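Local coordinates for protein beta-agarase (Persicobacter, PDB 6AII) that probably hydrolyses the beta-1,4 linkages of agarose to give neoagarobiose, as a calcium-binding catalytic domain of glycoside hydrolase family 16, at residues A[37-41]-A[66-70]; A[225-229]-A[262-266]. All coordinates share one frame; numbering follows the deposited sequence.

Contact 1 (37-41 with 66-70) and contact 2 (225-229 with 262-266) lie on opposite sides of the chain's centre, their centres 37 Å apart and their nearest atoms about 26 Å apart. Each packs an irregular loop against the same antiparallel sheet of the GH16 beta-sandwich, contact 1 at strand 69-72 and contact 2 at the hairpin that joins strands 217-225 and 228-233. The polar links of contact 1 run through water, and it lies at the surface, the side chain of S70 about 13 Å from the bound calcium ion; contact 2 is partly buried and direct. Strand 144-151, which carries the family's catalytic sequence signature, belongs to the other sheet.

Contact 1 (A[37-41]-A[66-70])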
ATOM      1  N   ALA A  37       1.433  14.246  17.169  1.00 22.62           N
ATOM      2  CA  ALA A  37       2.466  13.178  17.204  1.00 23.80           C
ATOM      3  C   ALA A  37       2.672  12.722  18.656  1.00 25.00           C
ATOM      4  O   ALA A  37       2.815  13.554  19.556  1.00 26.01           O
ATOM      5  CB  ALA A  37       3.742  13.681  16.619  1.00 23.04           C
ATOM      6  N   ASN A  38       2.722  11.422  18.878  1.00 24.34           N
ATOM      7  CA  ASN A  38       2.743  10.857  20.199  1.00 27.06           C
ATOM      8  C   ASN A  38       3.831   9.783  20.254  1.00 29.35           C
ATOM      9  O   ASN A  38       3.847   8.885  19.427  1.00 23.58           O
ATOM     10  CB  ASN A  38       1.398  10.250  20.557  1.00 28.26           C
ATOM     11  CG  ASN A  38       1.169  10.104  22.055  1.00 33.45           C
ATOM     12  OD1 ASN A  38       1.922   9.441  22.763  1.00 29.19           O
ATOM     13  ND2 ASN A  38       0.061  10.640  22.525  1.00 35.64           N
ATOM     14  N   LYS A  39       4.694   9.845  21.271  1.00 25.15           N
ATOM     15  CA  LYS A  39       5.740   8.828  21.393  1.00 26.54           C
ATOM     16  C   LYS A  39       5.243   7.485  21.907  1.00 24.75           C
ATOM     17  O   LYS A  39       6.016   6.449  21.785  1.00 28.31           O
ATOM     18  CB  LYS A  39       6.847   9.319  22.336  1.00 27.29           C
ATOM     19  CG  LYS A  39       7.607  10.508  21.843  1.00 32.43           C
ATOM     20  CD  LYS A  39       8.716  10.965  22.790  1.00 41.94           C
ATOM     21  CE  LYS A  39       9.358  12.232  22.258  1.00 49.16           C
ATOM     22  NZ  LYS A  39      10.486  12.663  23.114  1.00 62.82           N
ATOM     23  N   GLU A  40       4.011   7.406  22.387  1.00 26.38           N
ATOM     24  CA  GLU A  40       3.517   6.201  22.942  1.00 28.58           C
ATOM     25  C   GLU A  40       2.545   5.507  21.991  1.00 28.31           C
ATOM     26  O   GLU A  40       1.836   6.177  21.217  1.00 26.73           O
ATOM     27  CB  GLU A  40       2.743   6.471  24.233  1.00 37.61           C
ATOM     28  CG  GLU A  40       3.555   7.165  25.332  1.00 44.71           C
ATOM     29  CD  GLU A  40       4.708   6.367  25.926  1.00 52.80           C
ATOM     30  OE1 GLU A  40       4.633   5.121  25.915  1.00 61.95           O
ATOM     31  OE2 GLU A  40       5.701   6.995  26.376  1.00 68.52           O
ATOM     32  N   GLU A  41       2.514   4.189  22.088  1.00 27.51           N
ATOM     33  CA  GLU A  41       1.631   3.376  21.308  1.00 28.04           C
ATOM     34  C   GLU A  41       0.181   3.811  21.564  1.00 32.23           C
ATOM     35  O   GLU A  41      -0.266   3.877  22.696  1.00 28.46           O
ATOM     36  CB  GLU A  41       1.773   1.900  21.626  1.00 29.95           C
ATOM     37  CG  GLU A  41       0.659   1.077  20.990  1.00 37.20           C
ATOM     38  CD  GLU A  41       0.732  -0.413  21.286  1.00 45.03           C
ATOM     39  OE1 GLU A  41       1.772  -0.999  20.946  1.00 36.51           O
ATOM     40  OE2 GLU A  41      -0.263  -0.991  21.832  1.00 43.51           O
ATOM     41  N   HIS A  66       6.795   5.839  16.826  1.00 19.38           N
ATOM     42  CA  HIS A  66       5.415   6.215  17.107  1.00 20.24           C
ATOM     43  C   HIS A  66       5.188   7.706  16.777  1.00 22.81           C
ATOM     44  O   HIS A  66       4.105   8.079  16.224  1.00 21.58           O
ATOM     45  CB  HIS A  66       5.104   6.015  18.605  1.00 20.96           C
ATOM     46  CG  HIS A  66       5.083   4.575  18.975  1.00 24.50           C
ATOM     47  ND1 HIS A  66       6.180   3.951  19.574  1.00 31.56           N
ATOM     48  CD2 HIS A  66       4.186   3.599  18.757  1.00 24.04           C
ATOM     49  CE1 HIS A  66       5.925   2.669  19.716  1.00 29.36           C
ATOM     50  NE2 HIS A  66       4.682   2.439  19.309  1.00 28.90           N
ATOM     51  N   GLU A  67       6.148   8.576  17.080  1.00 21.29           N
ATOM     52  CA  GLU A  67       5.972  10.006  16.956  1.00 23.36           C
ATOM     53  C   GLU A  67       6.087  10.504  15.504  1.00 20.62           C
ATOM     54  O   GLU A  67       6.067  11.702  15.262  1.00 22.59           O
ATOM     55  CB  GLU A  67       6.980  10.774  17.820  1.00 22.74           C
ATOM     56  CG  GLU A  67       8.428  10.420  17.553  1.00 23.49           C
ATOM     57  CD  GLU A  67       9.016   9.335  18.444  1.00 27.02           C
ATOM     58  OE1 GLU A  67       8.327   8.316  18.726  1.00 22.78           O
ATOM     59  OE2 GLU A  67      10.235   9.461  18.751  1.00 30.42           O
ATOM     60  N   ASN A  68       6.211   9.587  14.544  1.00 19.59           N
ATOM     61  CA  ASN A  68       6.280   9.942  13.117  1.00 18.95           C
ATOM     62  C   ASN A  68       4.915   9.687  12.455  1.00 20.98           C
ATOM     63  O   ASN A  68       4.830   9.704  11.223  1.00 19.93           O
ATOM     64  CB  ASN A  68       7.397   9.194  12.394  1.00 18.69           C
ATOM     65  CG  ASN A  68       8.737   9.890  12.610  1.00 20.15           C
ATOM     66  OD1 ASN A  68       9.185  10.029  13.772  1.00 20.80           O
ATOM     67  ND2 ASN A  68       9.387  10.385  11.550  1.00 17.44           N
ATOM     68  N   VAL A  69       3.865   9.547  13.270  1.00 18.20           N
ATOM     69  CA  VAL A  69       2.481   9.503  12.762  1.00 19.14           C
ATOM     70  C   VAL A  69       1.687  10.593  13.490  1.00 20.20           C
ATOM     71  O   VAL A  69       1.675  10.664  14.708  1.00 19.35           O
ATOM     72  CB  VAL A  69       1.822   8.126  12.978  1.00 19.71           C
ATOM     73  CG1 VAL A  69       0.337   8.122  12.567  1.00 19.16           C
ATOM     74  CG2 VAL A  69       2.535   6.987  12.264  1.00 19.49           C
ATOM     75  N   SER A  70       0.913  11.371  12.741  1.00 17.96           N
ATOM     76  CA  SER A  70       0.012  12.366  13.382  1.00 19.10           C
ATOM     77  C   SER A  70      -1.207  12.519  12.470  1.00 20.49           C
ATOM     78  O   SER A  70      -1.286  11.934  11.402  1.00 19.04           O
ATOM     79  CB  SER A  70       0.722  13.684  13.572  1.00 21.80           C
ATOM     80  OG  SER A  70       1.032  14.265  12.323  1.00 20.95           O
TER
HETATM   81  O   HOH W   1       1.852   9.300  17.037  1.00 19.58           O
HETATM   82  O   HOH W   2       8.833   6.767  20.692  1.00 44.42           O
HETATM   83  O   HOH W   3       3.595  -0.094  19.480  1.00 27.11           O
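The 3-10 turn H66-E67, which leads into strand 69-72 of the GH16 beta-sandwich, packs against loop residues A37-E41 through van der Waals contacts and three bridging waters. Water 1 sits between the backbones: it takes the N-H of N38, with N38 N at 2.9 Å, and faces the carbonyl oxygens of H66 and V69. Its two protons cannot serve every carbonyl around it at once. Inside the loop, N38 OD1 accepts from E40 N in an Asx turn (N-H...O angle 160°), using a lone pair in the carbonyl plane, and this turns the chain past the imidazole of H66. E41 N then lies 3.7 Å above one face of the H66 ring, offset toward its rim, while the ring also stacks with F51. Earlier in the loop, the extended K39 chain crosses the side chain of E67, K39 CG coming within 3.9 Å of E67 CD. The latter chain is bent at its second torsion (chi2 -93°), which brings OE1 back beside K39 CA and within reach of water 2. That water donates to both K39 O, at 3.0 Å, and E67 OE1, thereby bridging the loop to the carboxylate. At the far end S70 places its CB beside A37 N, its hydroxyl being hydrogen-bonded to N77. Water 3 lies in the plane of the imidazole at its edge, 2.8 Å from H66 NE2, and donates to E41 OE1.

Contact 2 (A[225-229]-A[262-266]); sequences DPNHL and FNVLD
N227 and L265 bring the two backbones nearest, with their CA atoms 6.1 Å apart, so the chains approach without pairing as strands and side chains fill the interval. The polar link is amide to amide: N263 ND2 donates to N227 OD1 at 2.9 Å. The two amide planes stand 75° apart, and the donor nitrogen lies well above the carbonyl plane of N227, 53° out of it, rather than on a lone pair. The other end of the N263 amide is held within its own loop, where OD1 accepts from D266 N at 2.9 Å in an Asx motif and, more weakly, from L265 N. Those bonds fix the rotation of the amide and turn its NH2 toward N227. The partner belongs to the beta turn D225-H228, close to type I, of the beta hairpin between strands 217-225 and 228-233: H228 N donates to D225 O at 3.1 Å, and D225 OD1 receives N227 N in an Asx turn. Beside the amide pair, L265 reaches across with its two methyls divided. CD1 rests 3.3 Å from N227 O, while CD2 packs 3.8 Å from L229 CG, the leucines meeting at a slant. The second torsion of L265 (chi2 102°) is away from the staggered positions and spreads the methyls between carbonyl and leucine. L229 also touches H177, whose NE2 is hydrogen-bonded to L265 O, and G243 makes backbone hydrogen bonds with both N227 and V264.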
ATOM      1  N   ASP A 225     -14.112 -12.151  -4.034  1.00 21.83           N
ATOM      2  CA  ASP A 225     -14.213 -13.544  -3.600  1.00 22.07           C
ATOM      3  C   ASP A 225     -12.791 -14.085  -3.555  1.00 24.08           C
ATOM      4  O   ASP A 225     -11.825 -13.363  -3.892  1.00 20.74           O
ATOM      5  CB  ASP A 225     -15.181 -14.351  -4.493  1.00 22.11           C
ATOM      6  CG  ASP A 225     -14.773 -14.579  -5.930  1.00 23.28           C
ATOM      7  OD1 ASP A 225     -13.677 -15.115  -6.163  1.00 24.05           O
ATOM      8  OD2 ASP A 225     -15.543 -14.183  -6.821  1.00 27.86           O
ATOM      9  N   PRO A 226     -12.613 -15.322  -3.079  1.00 25.30           N
ATOM     10  CA  PRO A 226     -11.279 -15.796  -2.864  1.00 23.31           C
ATOM     11  C   PRO A 226     -10.447 -15.923  -4.147  1.00 21.39           C
ATOM     12  O   PRO A 226      -9.238 -16.057  -3.999  1.00 24.27           O
ATOM     13  CB  PRO A 226     -11.447 -17.169  -2.157  1.00 25.71           C
ATOM     14  CG  PRO A 226     -12.787 -16.982  -1.467  1.00 25.77           C
ATOM     15  CD  PRO A 226     -13.611 -16.261  -2.494  1.00 24.41           C
ATOM     16  N   ASN A 227     -11.059 -15.895  -5.314  1.00 22.13           N
ATOM     17  CA  ASN A 227     -10.323 -15.971  -6.558  1.00 24.34           C
ATOM     18  C   ASN A 227     -10.607 -14.741  -7.441  1.00 20.32           C
ATOM     19  O   ASN A 227     -10.598 -14.852  -8.664  1.00 21.81           O
ATOM     20  CB  ASN A 227     -10.661 -17.267  -7.316  1.00 27.91           C
ATOM     21  CG  ASN A 227     -10.041 -18.449  -6.590  1.00 32.81           C
ATOM     22  OD1 ASN A 227      -8.833 -18.669  -6.686  1.00 30.55           O
ATOM     23  ND2 ASN A 227     -10.845 -19.114  -5.764  1.00 30.38           N
ATOM     24  N   HIS A 228     -10.838 -13.567  -6.851  1.00 20.36           N
ATOM     25  CA  HIS A 228     -11.241 -12.399  -7.671  1.00 21.51           C
ATOM     26  C   HIS A 228     -10.810 -11.102  -6.970  1.00 19.68           C
ATOM     27  O   HIS A 228     -11.394 -10.730  -5.921  1.00 21.37           O
ATOM     28  CB  HIS A 228     -12.731 -12.425  -7.991  1.00 21.21           C
ATOM     29  CG  HIS A 228     -13.111 -11.417  -9.042  1.00 23.16           C
ATOM     30  ND1 HIS A 228     -13.389 -11.750 -10.339  1.00 24.63           N
ATOM     31  CD2 HIS A 228     -13.294 -10.076  -8.983  1.00 24.32           C
ATOM     32  CE1 HIS A 228     -13.736 -10.677 -11.045  1.00 25.54           C
ATOM     33  NE2 HIS A 228     -13.685  -9.630 -10.217  1.00 24.11           N
ATOM     34  N   LEU A 229      -9.909 -10.350  -7.637  1.00 19.20           N
ATOM     35  CA  LEU A 229      -9.469  -9.051  -7.143  1.00 19.37           C
ATOM     36  C   LEU A 229      -9.585  -8.033  -8.292  1.00 18.46           C
ATOM     37  O   LEU A 229      -9.272  -8.370  -9.451  1.00 21.20           O
ATOM     38  CB  LEU A 229      -7.993  -9.110  -6.761  1.00 21.27           C
ATOM     39  CG  LEU A 229      -7.570  -9.977  -5.600  1.00 21.86           C
ATOM     40  CD1 LEU A 229      -6.048  -9.899  -5.479  1.00 21.54           C
ATOM     41  CD2 LEU A 229      -8.242  -9.539  -4.320  1.00 23.14           C
ATOM     42  N   PHE A 262      -2.770 -21.718 -15.148  1.00 27.99           N
ATOM     43  CA  PHE A 262      -2.776 -21.928 -13.712  1.00 26.31           C
ATOM     44  C   PHE A 262      -3.662 -20.842 -13.080  1.00 26.10           C
ATOM     45  O   PHE A 262      -4.037 -19.860 -13.773  1.00 26.75           O
ATOM     46  CB  PHE A 262      -1.348 -21.833 -13.154  1.00 26.47           C
ATOM     47  CG  PHE A 262      -0.608 -20.600 -13.619  1.00 28.39           C
ATOM     48  CD1 PHE A 262      -0.758 -19.391 -12.933  1.00 30.10           C
ATOM     49  CD2 PHE A 262       0.193 -20.624 -14.756  1.00 33.47           C
ATOM     50  CE1 PHE A 262      -0.091 -18.249 -13.364  1.00 30.14           C
ATOM     51  CE2 PHE A 262       0.851 -19.471 -15.187  1.00 31.31           C
ATOM     52  CZ  PHE A 262       0.694 -18.289 -14.498  1.00 30.88           C
ATOM     53  N   ASN A 263      -4.040 -21.061 -11.851  1.00 27.26           N
ATOM     54  CA  ASN A 263      -4.800 -20.063 -11.088  1.00 25.01           C
ATOM     55  C   ASN A 263      -3.852 -18.889 -10.794  1.00 26.23           C
ATOM     56  O   ASN A 263      -2.782 -19.105 -10.220  1.00 25.00           O
ATOM     57  CB  ASN A 263      -5.364 -20.686  -9.821  1.00 25.77           C
ATOM     58  CG  ASN A 263      -6.201 -19.718  -9.008  1.00 28.72           C
ATOM     59  OD1 ASN A 263      -5.640 -18.818  -8.386  1.00 29.03           O
ATOM     60  ND2 ASN A 263      -7.524 -19.907  -9.004  1.00 26.80           N
ATOM     61  N   VAL A 264      -4.233 -17.658 -11.150  1.00 24.25           N
ATOM     62  CA  VAL A 264      -3.252 -16.539 -10.998  1.00 23.66           C
ATOM     63  C   VAL A 264      -3.282 -15.943  -9.601  1.00 23.94           C
ATOM     64  O   VAL A 264      -2.316 -15.214  -9.300  1.00 24.71           O
ATOM     65  CB  VAL A 264      -3.481 -15.455 -12.057  1.00 24.83           C
ATOM     66  CG1 VAL A 264      -3.310 -15.991 -13.448  1.00 24.49           C
ATOM     67  CG2 VAL A 264      -4.813 -14.733 -11.877  1.00 25.94           C
ATOM     68  N   LEU A 265      -4.255 -16.299  -8.744  1.00 22.90           N
ATOM     69  CA  LEU A 265      -4.229 -15.878  -7.338  1.00 24.74           C
ATOM     70  C   LEU A 265      -3.375 -16.792  -6.467  1.00 24.19           C
ATOM     71  O   LEU A 265      -2.734 -16.310  -5.564  1.00 23.92           O
ATOM     72  CB  LEU A 265      -5.619 -15.749  -6.763  1.00 23.82           C
ATOM     73  CG  LEU A 265      -6.308 -14.623  -7.525  1.00 30.98           C
ATOM     74  CD1 LEU A 265      -7.276 -15.137  -8.573  1.00 27.88           C
ATOM     75  CD2 LEU A 265      -6.829 -13.538  -6.655  1.00 36.74           C
ATOM     76  N   ASP A 266      -3.349 -18.076  -6.828  1.00 24.62           N
ATOM     77  CA  ASP A 266      -2.627 -19.092  -5.999  1.00 24.43           C
ATOM     78  C   ASP A 266      -2.034 -20.156  -6.914  1.00 25.19           C
ATOM     79  O   ASP A 266      -2.556 -21.259  -7.046  1.00 25.49           O
ATOM     80  CB  ASP A 266      -3.559 -19.669  -4.936  1.00 26.28           C
ATOM     81  CG  ASP A 266      -2.878 -20.701  -4.036  1.00 27.76           C
ATOM     82  OD1 ASP A 266      -1.620 -20.666  -3.944  1.00 25.49           O
ATOM     83  OD2 ASP A 266      -3.614 -21.485  -3.404  1.00 26.94           O
TER